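Local coordinates for uncharacterized protein (Pseudomonas aeruginosa PAO1, PDB 4R1D) that binds the type VI secretion lipase Tle4 as its immunity protein Tli4, probably protecting the producing cell from its own effector, at residues Pro20-Asn25 with Val166-Pro171; Lys102-Val107 with Leu133-Pro138; Gln160-Gly165 with Ser182-Glu187; Gly235-Thr240 with Lys279-Ala284. One frame throughout, in Å; residues are numbered along the deposited sequence.

Contact 1 (Pro20-Asn25 with Val166-Pro171); sequences PDAVIN and VGVTFP
V23 and T169 begin the antiparallel pairing of strands 23-30 and 162-169; over 23-25 and 166-169 the directions differ by 161°, with the axes 4.8 Å apart at closest approach. V23 and T169 form one hydrogen-bonded pair, N25 and G167 the next, with nearly straight N-H...O bonds; V23 N reaches T169 O at 2.9 Å and G167 N reaches N25 O at 2.8 Å. I24 and V168, between them, are the non-hydrogen-bonded pair, and the CA-H groups of I24 and V168 lean on the carbonyl oxygens of G167 and V23. On the face of I24 and V168 the contact is apolar: I24 CG2, anti to the backbone N, lies 3.6 Å from V166 CG1, while V168 CG1 meets A22 CB at 3.6 Å. On the face of V23 and T169, T169 OG1 touches V23 CB at 3.4 Å, a van der Waals contact. Where 20-25 enters its strand and 166-171 leaves its own, D21 and P171 lie alongside, running opposite ways, with D21 OD2 3.5 Å from P171 CG. The pairing joins the N-terminal and C-terminal family regions. Strand 176-183 bonds to the far edge of 166-169 through F178 and F180, while H9 and F11 of strand 7-11 and L18 of strand 14-18 cover the I24 face.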
loop_
_atom_site.group_PDB
_atom_site.type_symbol
_atom_site.label_atom_id
_atom_site.label_comp_id
_atom_site.label_asym_id
_atom_site.label_seq_id
_atom_site.Cartn_x
_atom_site.Cartn_y
_atom_site.Cartn_z
ATOM N N PRO B 20 23.462 -23.878 -7.873
ATOM C CA PRO B 20 24.566 -22.921 -7.955
ATOM C C PRO B 20 24.231 -21.657 -8.751
ATOM O O PRO B 20 24.833 -20.613 -8.500
ATOM C CB PRO B 20 25.676 -23.729 -8.645
ATOM C CG PRO B 20 24.936 -24.740 -9.464
ATOM C CD PRO B 20 23.723 -25.106 -8.642
ATOM N N ASP B 21 23.294 -21.744 -9.691
ATOM C CA ASP B 21 22.949 -20.592 -10.518
ATOM C C ASP B 21 21.769 -19.778 -9.956
ATOM O O ASP B 21 21.295 -18.850 -10.597
ATOM C CB ASP B 21 22.657 -21.023 -11.959
ATOM C CG ASP B 21 21.517 -22.023 -12.056
ATOM O OD1 ASP B 21 21.302 -22.774 -11.081
ATOM O OD2 ASP B 21 20.837 -22.072 -13.110
ATOM N N ALA B 22 21.315 -20.122 -8.756
ATOM C CA ALA B 22 20.201 -19.405 -8.129
ATOM C C ALA B 22 20.567 -17.938 -7.941
ATOM O O ALA B 22 21.686 -17.619 -7.530
ATOM C CB ALA B 22 19.851 -20.038 -6.791
ATOM N N VAL B 23 19.621 -17.053 -8.254
ATOM C CA VAL B 23 19.791 -15.618 -8.060
ATOM C C VAL B 23 19.059 -15.244 -6.774
ATOM O O VAL B 23 17.837 -15.394 -6.690
ATOM C CB VAL B 23 19.191 -14.825 -9.233
ATOM C CG1 VAL B 23 19.382 -13.326 -9.022
ATOM C CG2 VAL B 23 19.809 -15.284 -10.555
ATOM N N ILE B 24 19.809 -14.751 -5.795
ATOM C CA ILE B 24 19.335 -14.625 -4.411
ATOM C C ILE B 24 19.324 -13.169 -3.943
ATOM O O ILE B 24 20.306 -12.447 -4.102
ATOM C CB ILE B 24 20.249 -15.433 -3.459
ATOM C CG1 ILE B 24 20.292 -16.903 -3.881
ATOM C CG2 ILE B 24 19.797 -15.297 -2.003
ATOM C CD1 ILE B 24 21.458 -17.681 -3.272
ATOM N N ASN B 25 18.202 -12.741 -3.375
ATOM C CA ASN B 25 18.096 -11.436 -2.747
ATOM C C ASN B 25 17.592 -11.626 -1.318
ATOM O O ASN B 25 16.555 -12.246 -1.113
ATOM C CB ASN B 25 17.122 -10.548 -3.522
ATOM C CG ASN B 25 17.725 -10.015 -4.800
ATOM O OD1 ASN B 25 18.420 -9.005 -4.786
ATOM N ND2 ASN B 25 17.481 -10.708 -5.911
ATOM N N VAL B 166 14.172 -14.205 2.153
ATOM C CA VAL B 166 15.077 -14.465 1.051
ATOM C C VAL B 166 14.241 -14.833 -0.147
ATOM O O VAL B 166 13.304 -15.610 -0.029
ATOM C CB VAL B 166 16.045 -15.635 1.371
ATOM C CG1 VAL B 166 16.974 -15.879 0.198
ATOM C CG2 VAL B 166 16.836 -15.331 2.631
ATOM N N GLY B 167 14.565 -14.245 -1.292
ATOM C CA GLY B 167 13.858 -14.513 -2.529
ATOM C C GLY B 167 14.830 -15.046 -3.564
ATOM O O GLY B 167 15.953 -14.564 -3.658
ATOM N N VAL B 168 14.389 -16.042 -4.330
ATOM C CA VAL B 168 15.291 -16.770 -5.211
ATOM C C VAL B 168 14.648 -17.001 -6.560
ATOM O O VAL B 168 13.497 -17.439 -6.634
ATOM C CB VAL B 168 15.633 -18.151 -4.602
ATOM C CG1 VAL B 168 16.735 -18.836 -5.402
ATOM C CG2 VAL B 168 16.063 -17.990 -3.156
ATOM N N THR B 169 15.389 -16.717 -7.629
ATOM C CA THR B 169 14.946 -17.114 -8.962
ATOM C C THR B 169 15.925 -18.087 -9.601
ATOM O O THR B 169 17.078 -18.220 -9.161
ATOM C CB THR B 169 14.680 -15.907 -9.905
ATOM O OG1 THR B 169 15.900 -15.214 -10.186
ATOM C CG2 THR B 169 13.670 -14.933 -9.259
ATOM N N PHE B 170 15.442 -18.777 -10.630
ATOM C CA PHE B 170 16.185 -19.869 -11.247
ATOM C C PHE B 170 16.235 -19.649 -12.753
ATOM O O PHE B 170 15.202 -19.673 -13.417
ATOM C CB PHE B 170 15.494 -21.199 -10.940
ATOM C CG PHE B 170 15.169 -21.393 -9.479
ATOM C CD1 PHE B 170 16.053 -22.055 -8.642
ATOM C CD2 PHE B 170 13.980 -20.916 -8.947
ATOM C CE1 PHE B 170 15.769 -22.227 -7.298
ATOM C CE2 PHE B 170 13.688 -21.090 -7.604
ATOM C CZ PHE B 170 14.578 -21.744 -6.777
ATOM N N PRO B 171 17.438 -19.402 -13.294
ATOM C CA PRO B 171 17.584 -19.151 -14.735
ATOM C C PRO B 171 16.818 -20.158 -15.593
ATOM O O PRO B 171 16.155 -19.762 -16.557
ATOM C CB PRO B 171 19.094 -19.290 -14.952
ATOM C CG PRO B 171 19.682 -18.797 -13.671
ATOM C CD PRO B 171 18.706 -19.204 -12.569
#

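Contact 2 (Lys102-Val107 with Leu133-Pro138)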
loop_
_atom_site.group_PDB
_atom_site.type_symbol
_atom_site.label_atom_id
_atom_site.label_comp_id
_atom_site.label_asym_id
_atom_site.label_seq_id
_atom_site.Cartn_x
_atom_site.Cartn_y
_atom_site.Cartn_z
ATOM N N LYS B 102 33.299 -7.221 13.405
ATOM C CA LYS B 102 34.686 -7.439 13.817
ATOM C C LYS B 102 35.003 -8.924 13.720
ATOM O O LYS B 102 34.124 -9.773 13.899
ATOM C CB LYS B 102 34.911 -6.961 15.257
ATOM C CG LYS B 102 34.443 -5.543 15.518
ATOM C CD LYS B 102 35.101 -4.554 14.578
ATOM C CE LYS B 102 34.282 -3.278 14.459
ATOM N NZ LYS B 102 34.895 -2.302 13.522
ATOM N N PRO B 103 36.280 -9.255 13.467
ATOM C CA PRO B 103 37.386 -8.311 13.276
ATOM C C PRO B 103 37.515 -7.784 11.852
ATOM O O PRO B 103 38.191 -6.773 11.644
ATOM C CB PRO B 103 38.624 -9.148 13.638
ATOM C CG PRO B 103 38.227 -10.546 13.339
ATOM C CD PRO B 103 36.759 -10.627 13.714
ATOM N N THR B 104 36.905 -8.459 10.883
ATOM C CA THR B 104 36.887 -7.927 9.529
ATOM C C THR B 104 35.798 -6.866 9.413
ATOM O O THR B 104 34.632 -7.112 9.709
ATOM C CB THR B 104 36.658 -9.015 8.460
ATOM O OG1 THR B 104 37.792 -9.888 8.411
ATOM C CG2 THR B 104 36.492 -8.375 7.093
ATOM N N TRP B 105 36.197 -5.689 8.967
ATOM C CA TRP B 105 35.313 -4.537 8.887
ATOM C C TRP B 105 34.278 -4.676 7.773
ATOM O O TRP B 105 34.624 -4.911 6.617
ATOM C CB TRP B 105 36.171 -3.296 8.652
ATOM C CG TRP B 105 35.497 -1.989 8.887
ATOM C CD1 TRP B 105 35.466 -1.279 10.052
ATOM C CD2 TRP B 105 34.780 -1.218 7.926
ATOM N NE1 TRP B 105 34.768 -0.110 9.877
ATOM C CE2 TRP B 105 34.335 -0.050 8.578
ATOM C CE3 TRP B 105 34.467 -1.402 6.576
ATOM C CZ2 TRP B 105 33.597 0.930 7.928
ATOM C CZ3 TRP B 105 33.733 -0.429 5.932
ATOM C CH2 TRP B 105 33.308 0.725 6.606
ATOM N N HIS B 106 33.005 -4.545 8.139
ATOM C CA HIS B 106 31.921 -4.353 7.180
ATOM C C HIS B 106 30.963 -3.394 7.853
ATOM O O HIS B 106 30.805 -3.434 9.075
ATOM C CB HIS B 106 31.168 -5.655 6.890
ATOM C CG HIS B 106 32.032 -6.753 6.356
ATOM N ND1 HIS B 106 32.576 -6.722 5.089
ATOM C CD2 HIS B 106 32.441 -7.916 6.914
ATOM C CE1 HIS B 106 33.285 -7.820 4.891
ATOM N NE2 HIS B 106 33.221 -8.559 5.985
ATOM N N VAL B 107 30.313 -2.556 7.063
ATOM C CA VAL B 107 29.422 -1.537 7.611
ATOM C C VAL B 107 27.949 -1.875 7.420
ATOM O O VAL B 107 27.572 -2.431 6.398
ATOM C CB VAL B 107 29.705 -0.180 6.959
ATOM C CG1 VAL B 107 28.420 0.558 6.688
ATOM C CG2 VAL B 107 30.582 0.630 7.855
ATOM N N LEU B 133 28.410 -8.140 16.828
ATOM C CA LEU B 133 28.430 -8.268 15.364
ATOM C C LEU B 133 29.766 -8.840 14.875
ATOM O O LEU B 133 30.769 -8.143 14.867
ATOM C CB LEU B 133 28.131 -6.926 14.686
ATOM C CG LEU B 133 27.802 -7.008 13.188
ATOM C CD1 LEU B 133 26.659 -7.986 12.926
ATOM C CD2 LEU B 133 27.476 -5.636 12.610
ATOM N N ARG B 134 29.760 -10.111 14.477
ATOM C CA ARG B 134 30.990 -10.816 14.105
ATOM C C ARG B 134 31.052 -11.000 12.597
ATOM O O ARG B 134 30.069 -11.388 11.979
ATOM C CB ARG B 134 31.030 -12.200 14.755
ATOM C CG ARG B 134 30.903 -12.210 16.268
ATOM C CD ARG B 134 32.240 -12.011 16.968
ATOM N NE ARG B 134 32.238 -12.639 18.289
ATOM C CZ ARG B 134 31.900 -12.022 19.418
ATOM N NH1 ARG B 134 31.539 -10.745 19.401
ATOM N NH2 ARG B 134 31.929 -12.682 20.570
ATOM N N SER B 135 32.210 -10.742 12.001
ATOM C CA SER B 135 32.360 -10.948 10.562
ATOM C C SER B 135 32.440 -12.440 10.196
ATOM O O SER B 135 32.869 -13.275 11.011
ATOM C CB SER B 135 33.614 -10.223 10.070
ATOM O OG SER B 135 34.737 -10.654 10.829
ATOM N N ARG B 136 32.028 -12.771 8.971
ATOM C CA ARG B 136 32.215 -14.104 8.407
ATOM C C ARG B 136 32.375 -13.957 6.893
ATOM O O ARG B 136 31.930 -12.968 6.313
ATOM C CB ARG B 136 31.027 -15.034 8.736
ATOM C CG ARG B 136 29.739 -14.718 7.953
ATOM C CD ARG B 136 28.534 -15.589 8.356
ATOM N NE ARG B 136 27.359 -15.114 7.623
ATOM C CZ ARG B 136 26.885 -15.666 6.507
ATOM N NH1 ARG B 136 27.444 -16.757 6.007
ATOM N NH2 ARG B 136 25.834 -15.132 5.897
ATOM N N ALA B 137 33.027 -14.928 6.258
ATOM C CA ALA B 137 33.129 -14.941 4.803
ATOM C C ALA B 137 31.738 -15.202 4.246
ATOM O O ALA B 137 30.898 -15.775 4.941
ATOM C CB ALA B 137 34.117 -16.022 4.345
ATOM N N PRO B 138 31.479 -14.770 2.999
ATOM C CA PRO B 138 30.116 -14.812 2.455
ATOM C C PRO B 138 29.430 -16.170 2.571
ATOM O O PRO B 138 28.214 -16.204 2.775
ATOM C CB PRO B 138 30.319 -14.444 0.981
ATOM C CG PRO B 138 31.511 -13.543 0.995
ATOM C CD PRO B 138 32.416 -14.089 2.086
HETATM O O HOH W 1 36.093 -12.706 9.540
#
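K102 pairs its backbone with the strand 133-135 by a single bridge opposite R134: K102 N donates to L133 O at 3.1 Å, and K102 O accepts from S135 N at 2.9 Å. The second donor stands well above the carbonyl plane of K102, 52° out of it. The CB of K102 is directed away from 133-138; in the conformer given, NZ bonds T100 OG1. P103 follows through a cis peptide bond and lays its CD 3.5 Å from S135 OG. At T104 the backbone turns back on the same hydroxyl, T104 N donating to S135 OG at 3.1 Å, while T104 CB packs 3.6 Å from S135 CB. A chi1 of 55° sets S135 OG between its own backbone N and carbonyl carbon, where it can serve the loop; a water also binds this oxygen at 2.8 Å. H106 closes the contact with the edge of its ring, CD2 lying 4.1 Å from S135 CB. The S135 hydroxyl and the backbone pair at K102 together tie the irregular loop to strand 133-135, at the protein surface. The loop links strands 92-100 and 107-115, and 133-138 leaves helix 119-132; R134 pairs onward with Y153 of strand 152-155, H106 meets the ring of H151, and W105 turns to P42 and L45 of helix 42-58.

Contact 3 (Gln160-Gly165 with Ser182-Glu187)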
loop_
_atom_site.group_PDB
_atom_site.type_symbol
_atom_site.label_atom_id
_atom_site.label_comp_id
_atom_site.label_asym_id
_atom_site.label_seq_id
_atom_site.Cartn_x
_atom_site.Cartn_y
_atom_site.Cartn_z
ATOM N N GLN B 160 15.919 -12.258 20.917
ATOM C CA GLN B 160 15.670 -10.926 20.377
ATOM C C GLN B 160 14.679 -11.116 19.236
ATOM O O GLN B 160 14.601 -12.210 18.670
ATOM C CB GLN B 160 16.960 -10.313 19.838
ATOM C CG GLN B 160 17.661 -11.214 18.845
ATOM C CD GLN B 160 18.978 -10.649 18.346
ATOM O OE1 GLN B 160 19.541 -9.728 18.937
ATOM N NE2 GLN B 160 19.470 -11.199 17.242
ATOM N N VAL B 161 13.911 -10.082 18.901
ATOM C CA VAL B 161 13.039 -10.177 17.732
ATOM C C VAL B 161 13.914 -10.098 16.476
ATOM O O VAL B 161 14.655 -9.132 16.290
ATOM C CB VAL B 161 11.989 -9.060 17.689
ATOM C CG1 VAL B 161 11.289 -9.038 16.338
ATOM C CG2 VAL B 161 10.978 -9.215 18.825
ATOM N N GLU B 162 13.818 -11.118 15.627
ATOM C CA GLU B 162 14.695 -11.242 14.470
ATOM C C GLU B 162 13.941 -11.933 13.345
ATOM O O GLU B 162 13.082 -12.780 13.585
ATOM C CB GLU B 162 15.988 -12.015 14.836
ATOM C CG GLU B 162 15.757 -13.416 15.357
ATOM C CD GLU B 162 17.047 -14.123 15.748
ATOM O OE1 GLU B 162 17.991 -13.434 16.194
ATOM O OE2 GLU B 162 17.106 -15.364 15.595
ATOM N N ARG B 163 14.263 -11.567 12.112
ATOM C CA ARG B 163 13.506 -12.044 10.971
ATOM C C ARG B 163 14.375 -11.933 9.741
ATOM O O ARG B 163 15.231 -11.049 9.659
ATOM C CB ARG B 163 12.226 -11.190 10.805
ATOM C CG ARG B 163 11.502 -11.363 9.462
ATOM C CD ARG B 163 10.089 -10.770 9.509
ATOM N NE ARG B 163 10.058 -9.314 9.687
ATOM C CZ ARG B 163 10.042 -8.444 8.680
ATOM N NH1 ARG B 163 10.084 -8.873 7.417
ATOM N NH2 ARG B 163 9.981 -7.146 8.930
ATOM N N PHE B 164 14.173 -12.845 8.799
ATOM C CA PHE B 164 14.740 -12.686 7.468
ATOM C C PHE B 164 13.729 -13.032 6.394
ATOM O O PHE B 164 12.716 -13.689 6.643
ATOM C CB PHE B 164 16.028 -13.515 7.290
ATOM C CG PHE B 164 15.814 -15.015 7.263
ATOM C CD1 PHE B 164 15.351 -15.653 6.123
ATOM C CD2 PHE B 164 16.103 -15.785 8.377
ATOM C CE1 PHE B 164 15.161 -17.039 6.102
ATOM C CE2 PHE B 164 15.935 -17.168 8.365
ATOM C CZ PHE B 164 15.469 -17.798 7.230
ATOM N N GLY B 165 14.009 -12.577 5.184
ATOM C CA GLY B 165 13.260 -13.013 4.033
ATOM C C GLY B 165 14.235 -13.096 2.881
ATOM O O GLY B 165 15.021 -12.172 2.664
ATOM N N SER B 182 11.852 -16.410 8.068
ATOM C CA SER B 182 11.663 -16.786 9.470
ATOM C C SER B 182 11.353 -15.529 10.261
ATOM O O SER B 182 11.871 -14.441 9.959
ATOM C CB SER B 182 12.902 -17.500 10.058
ATOM O OG SER B 182 13.838 -16.574 10.587
ATOM N N SER B 183 10.513 -15.678 11.275
ATOM C CA SER B 183 10.106 -14.557 12.089
ATOM C C SER B 183 9.843 -15.071 13.498
ATOM O O SER B 183 9.114 -16.045 13.675
ATOM C CB SER B 183 8.824 -13.955 11.499
ATOM O OG SER B 183 8.323 -12.934 12.345
ATOM N N THR B 184 10.436 -14.436 14.502
ATOM C CA THR B 184 10.204 -14.860 15.882
ATOM C C THR B 184 8.721 -14.702 16.228
ATOM O O THR B 184 8.054 -13.795 15.732
ATOM C CB THR B 184 11.057 -14.060 16.909
ATOM O OG1 THR B 184 11.004 -12.661 16.606
ATOM C CG2 THR B 184 12.526 -14.526 16.917
ATOM N N GLY B 185 8.218 -15.588 17.082
ATOM C CA GLY B 185 6.827 -15.553 17.492
ATOM C C GLY B 185 5.953 -16.511 16.706
ATOM O O GLY B 185 6.122 -16.693 15.494
ATOM N N ALA B 186 5.000 -17.131 17.395
ATOM C CA ALA B 186 4.093 -18.056 16.735
ATOM C C ALA B 186 3.128 -17.285 15.854
ATOM O O ALA B 186 2.590 -16.262 16.266
ATOM C CB ALA B 186 3.325 -18.878 17.760
ATOM N N GLU B 187 2.919 -17.757 14.631
ATOM C CA GLU B 187 1.865 -17.172 13.818
ATOM C C GLU B 187 0.524 -17.431 14.510
ATOM O O GLU B 187 0.368 -18.408 15.254
ATOM C CB GLU B 187 1.884 -17.763 12.406
ATOM C CG GLU B 187 0.942 -17.089 11.429
ATOM C CD GLU B 187 1.101 -15.580 11.392
ATOM O OE1 GLU B 187 0.423 -14.901 12.191
ATOM O OE2 GLU B 187 1.894 -15.077 10.567
HETATM O O HOH W 2 13.324 -15.520 12.998
#
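F164 lays its ring against S182, whose backbone N sits 3.8 Å above the ring plane over its centre, while S182 OG approaches CE2 to 3.1 Å. A chi1 of 69° sets F164 CG between the backbone N and the carbonyl carbon. Both residues also form an antiparallel hydrogen-bonded pair: F164 N donates to S182 O at 3.0 Å, and S182 N returns a bond to F164 O. A water donates to E162 O and also bonds S182 OG, at 2.7 Å, linking the two strands beside the R163-S183 pair. R163 and S183 make the adjoining non-hydrogen-bonded pair, with R163 CG 3.1 Å from S182 O and R163 CD against S183 CB. Strands 162-169 and 176-183 are the arms of a beta hairpin, and these residues lie at the end remote from its turn, where the regular pairing gives way to loop. There T184 takes over with both branches. Its OG1 receives a weak bond from E162 N at 3.4 Å and touches V161 CG1, whereas CG2 lies 3.8 Å from E162 CG, the two side chains crossing at about a right angle. T184 N donates to E162 O. Q160 NE2 bonds E162 OE1 at 2.9 Å, almost head-on to the C-O bond and in the plane of the Q160 amide; E162 OE2 makes a salt bridge to R13. The face of R163 and S183 meets the partner protein chain: R163 NH2 bonds Q110 of that chain and S183 OG bonds its E104, while the R163 guanidinium makes a cation-pi contact with Y29 of strand 23-30.

Contact 4 (Gly235-Thr240 with Lys279-Ala284)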
loop_
_atom_site.group_PDB
_atom_site.type_symbol
_atom_site.label_atom_id
_atom_site.label_comp_id
_atom_site.label_asym_id
_atom_site.label_seq_id
_atom_site.Cartn_x
_atom_site.Cartn_y
_atom_site.Cartn_z
ATOM N N GLY B 235 -3.161 -21.251 -21.821
ATOM C CA GLY B 235 -2.049 -22.017 -22.344
ATOM C C GLY B 235 -0.756 -21.841 -21.571
ATOM O O GLY B 235 0.322 -22.086 -22.105
ATOM N N GLN B 236 -0.849 -21.403 -20.318
ATOM C CA GLN B 236 0.312 -21.466 -19.435
ATOM C C GLN B 236 -0.073 -22.056 -18.084
ATOM O O GLN B 236 -1.253 -22.062 -17.698
ATOM C CB GLN B 236 0.991 -20.103 -19.274
ATOM C CG GLN B 236 0.159 -19.060 -18.560
ATOM C CD GLN B 236 0.855 -17.708 -18.488
ATOM O OE1 GLN B 236 1.662 -17.455 -17.590
ATOM N NE2 GLN B 236 0.542 -16.829 -19.436
ATOM N N ARG B 237 0.925 -22.569 -17.380
ATOM C CA ARG B 237 0.696 -23.238 -16.105
ATOM C C ARG B 237 1.267 -22.429 -14.952
ATOM O O ARG B 237 2.415 -21.979 -15.004
ATOM C CB ARG B 237 1.323 -24.631 -16.107
ATOM C CG ARG B 237 0.964 -25.478 -14.887
ATOM C CD ARG B 237 0.590 -26.887 -15.322
ATOM N NE ARG B 237 0.201 -27.769 -14.225
ATOM C CZ ARG B 237 -1.056 -28.036 -13.886
ATOM N NH1 ARG B 237 -2.068 -27.464 -14.537
ATOM N NH2 ARG B 237 -1.303 -28.870 -12.888
ATOM N N GLY B 238 0.456 -22.249 -13.917
ATOM C CA GLY B 238 0.885 -21.571 -12.707
ATOM C C GLY B 238 1.004 -22.533 -11.536
ATOM O O GLY B 238 0.470 -23.643 -11.560
ATOM N N TYR B 239 1.705 -22.099 -10.497
ATOM C CA TYR B 239 1.936 -22.925 -9.329
ATOM C C TYR B 239 1.901 -22.053 -8.091
ATOM O O TYR B 239 2.306 -20.896 -8.137
ATOM C CB TYR B 239 3.324 -23.555 -9.404
ATOM C CG TYR B 239 3.494 -24.577 -10.501
ATOM C CD1 TYR B 239 3.092 -25.886 -10.314
ATOM C CD2 TYR B 239 4.061 -24.229 -11.717
ATOM C CE1 TYR B 239 3.242 -26.833 -11.314
ATOM C CE2 TYR B 239 4.222 -25.168 -12.731
ATOM C CZ TYR B 239 3.812 -26.468 -12.520
ATOM O OH TYR B 239 3.969 -27.416 -13.508
ATOM N N THR B 240 1.435 -22.616 -6.986
ATOM C CA THR B 240 1.647 -21.983 -5.688
ATOM C C THR B 240 1.858 -23.069 -4.638
ATOM O O THR B 240 0.942 -23.822 -4.317
ATOM C CB THR B 240 0.492 -21.058 -5.297
ATOM O OG1 THR B 240 0.344 -20.040 -6.296
ATOM C CG2 THR B 240 0.786 -20.388 -3.971
ATOM N N LYS B 279 9.084 -28.177 -16.914
ATOM C CA LYS B 279 8.744 -29.169 -17.930
ATOM C C LYS B 279 7.501 -29.957 -17.534
ATOM O O LYS B 279 6.795 -30.486 -18.395
ATOM C CB LYS B 279 9.919 -30.134 -18.141
ATOM C CG LYS B 279 11.233 -29.450 -18.503
ATOM C CD LYS B 279 12.396 -30.443 -18.497
ATOM C CE LYS B 279 13.737 -29.755 -18.732
ATOM N NZ LYS B 279 14.147 -28.877 -17.592
ATOM N N SER B 280 7.235 -30.034 -16.231
ATOM C CA SER B 280 6.114 -30.820 -15.729
ATOM C C SER B 280 5.883 -30.528 -14.251
ATOM O O SER B 280 6.758 -29.982 -13.577
ATOM C CB SER B 280 6.421 -32.309 -15.882
ATOM O OG SER B 280 7.484 -32.685 -15.013
ATOM N N ASP B 281 4.718 -30.908 -13.744
ATOM C CA ASP B 281 4.459 -30.805 -12.315
ATOM C C ASP B 281 5.480 -31.618 -11.542
ATOM O O ASP B 281 5.912 -31.226 -10.456
ATOM C CB ASP B 281 3.063 -31.303 -11.980
ATOM C CG ASP B 281 1.977 -30.399 -12.521
ATOM O OD1 ASP B 281 2.312 -29.336 -13.072
ATOM O OD2 ASP B 281 0.790 -30.751 -12.369
ATOM N N LYS B 282 5.861 -32.765 -12.097
ATOM C CA LYS B 282 6.832 -33.609 -11.421
ATOM C C LYS B 282 8.144 -32.864 -11.233
ATOM O O LYS B 282 8.744 -32.912 -10.160
ATOM C CB LYS B 282 7.058 -34.912 -12.198
ATOM C CG LYS B 282 7.892 -35.936 -11.442
ATOM C CD LYS B 282 7.961 -37.258 -12.204
ATOM C CE LYS B 282 8.830 -38.281 -11.476
ATOM N NZ LYS B 282 10.232 -37.800 -11.336
ATOM N N GLU B 283 8.580 -32.145 -12.261
ATOM C CA GLU B 283 9.813 -31.373 -12.153
ATOM C C GLU B 283 9.707 -30.269 -11.089
ATOM O O GLU B 283 10.635 -30.067 -10.313
ATOM C CB GLU B 283 10.198 -30.765 -13.501
ATOM C CG GLU B 283 11.499 -29.978 -13.452
ATOM C CD GLU B 283 11.902 -29.414 -14.801
ATOM O OE1 GLU B 283 11.289 -28.424 -15.250
ATOM O OE2 GLU B 283 12.841 -29.963 -15.411
ATOM N N ALA B 284 8.580 -29.561 -11.059
ATOM C CA ALA B 284 8.359 -28.528 -10.046
ATOM C C ALA B 284 8.371 -29.092 -8.622
ATOM O O ALA B 284 8.968 -28.508 -7.714
ATOM C CB ALA B 284 7.051 -27.787 -10.319
#
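D281 is gripped side-on by R237, one nitrogen to each carboxylate oxygen. R237 NE reaches D281 OD1 at 2.9 Å and R237 NH2 reaches D281 OD2 at 2.9 Å, each using the syn lone pair of its oxygen; the guanidinium and carboxylate planes are nearly coplanar, 22° apart. OD1 takes a second donor, the hydroxyl of Y239, whose OH lies 2.6 Å from it and meets it nearly along its C-O axis. D281 OD1 lies at the edge of the tyrosine ring, near its plane, and the ring and carboxylate planes are 80° apart. Over one face of that ring sits A284 CB, 4.2 Å from the ring centroid and offset toward the rim, in a CH-pi contact. The alternation along strand 236-245 sends R237 and Y239 to the same side, toward the helix 281-292. The first turn of the helix presents D281 and A284 together, three residues apart. S280 is the N-cap, its OG accepting from E283 N at 3.0 Å, and E283 in turn receives K279 N and forms a salt bridge with K279 NZ. R237 has further partners: NH1 bonds S232 OG, and NH2 forms a second salt bridge, to E210. With one carboxylate collecting three donors at the start of a helix, where the helix end would add positive potential, the negative charge of D281 is probably well stabilised; the contact couples a salt bridge and a tyrosine hydrogen bond with a CH-pi contact of A284.

How the contacts relate
Contacts 1 and 3 share strand 162-169: contact 1 joins its later part to strand 23-30, contact 3 its earlier part to strand 176-183, so the same strand is held on both edges. Contact 3 is the buried one, and some of its polar groups, R163 and S183 among them, bond the partner chain; contact 1 is partly buried and mixes backbone bonds with apolar side chains. Contact 2 lies at the surface in the N-terminal family region, its centre about 41 Å from that of contact 4, on the other side of the chain's centre, and relies on a serine and backbone atoms. Contact 4, partly buried, is the one built on a salt bridge, joining strand to helix.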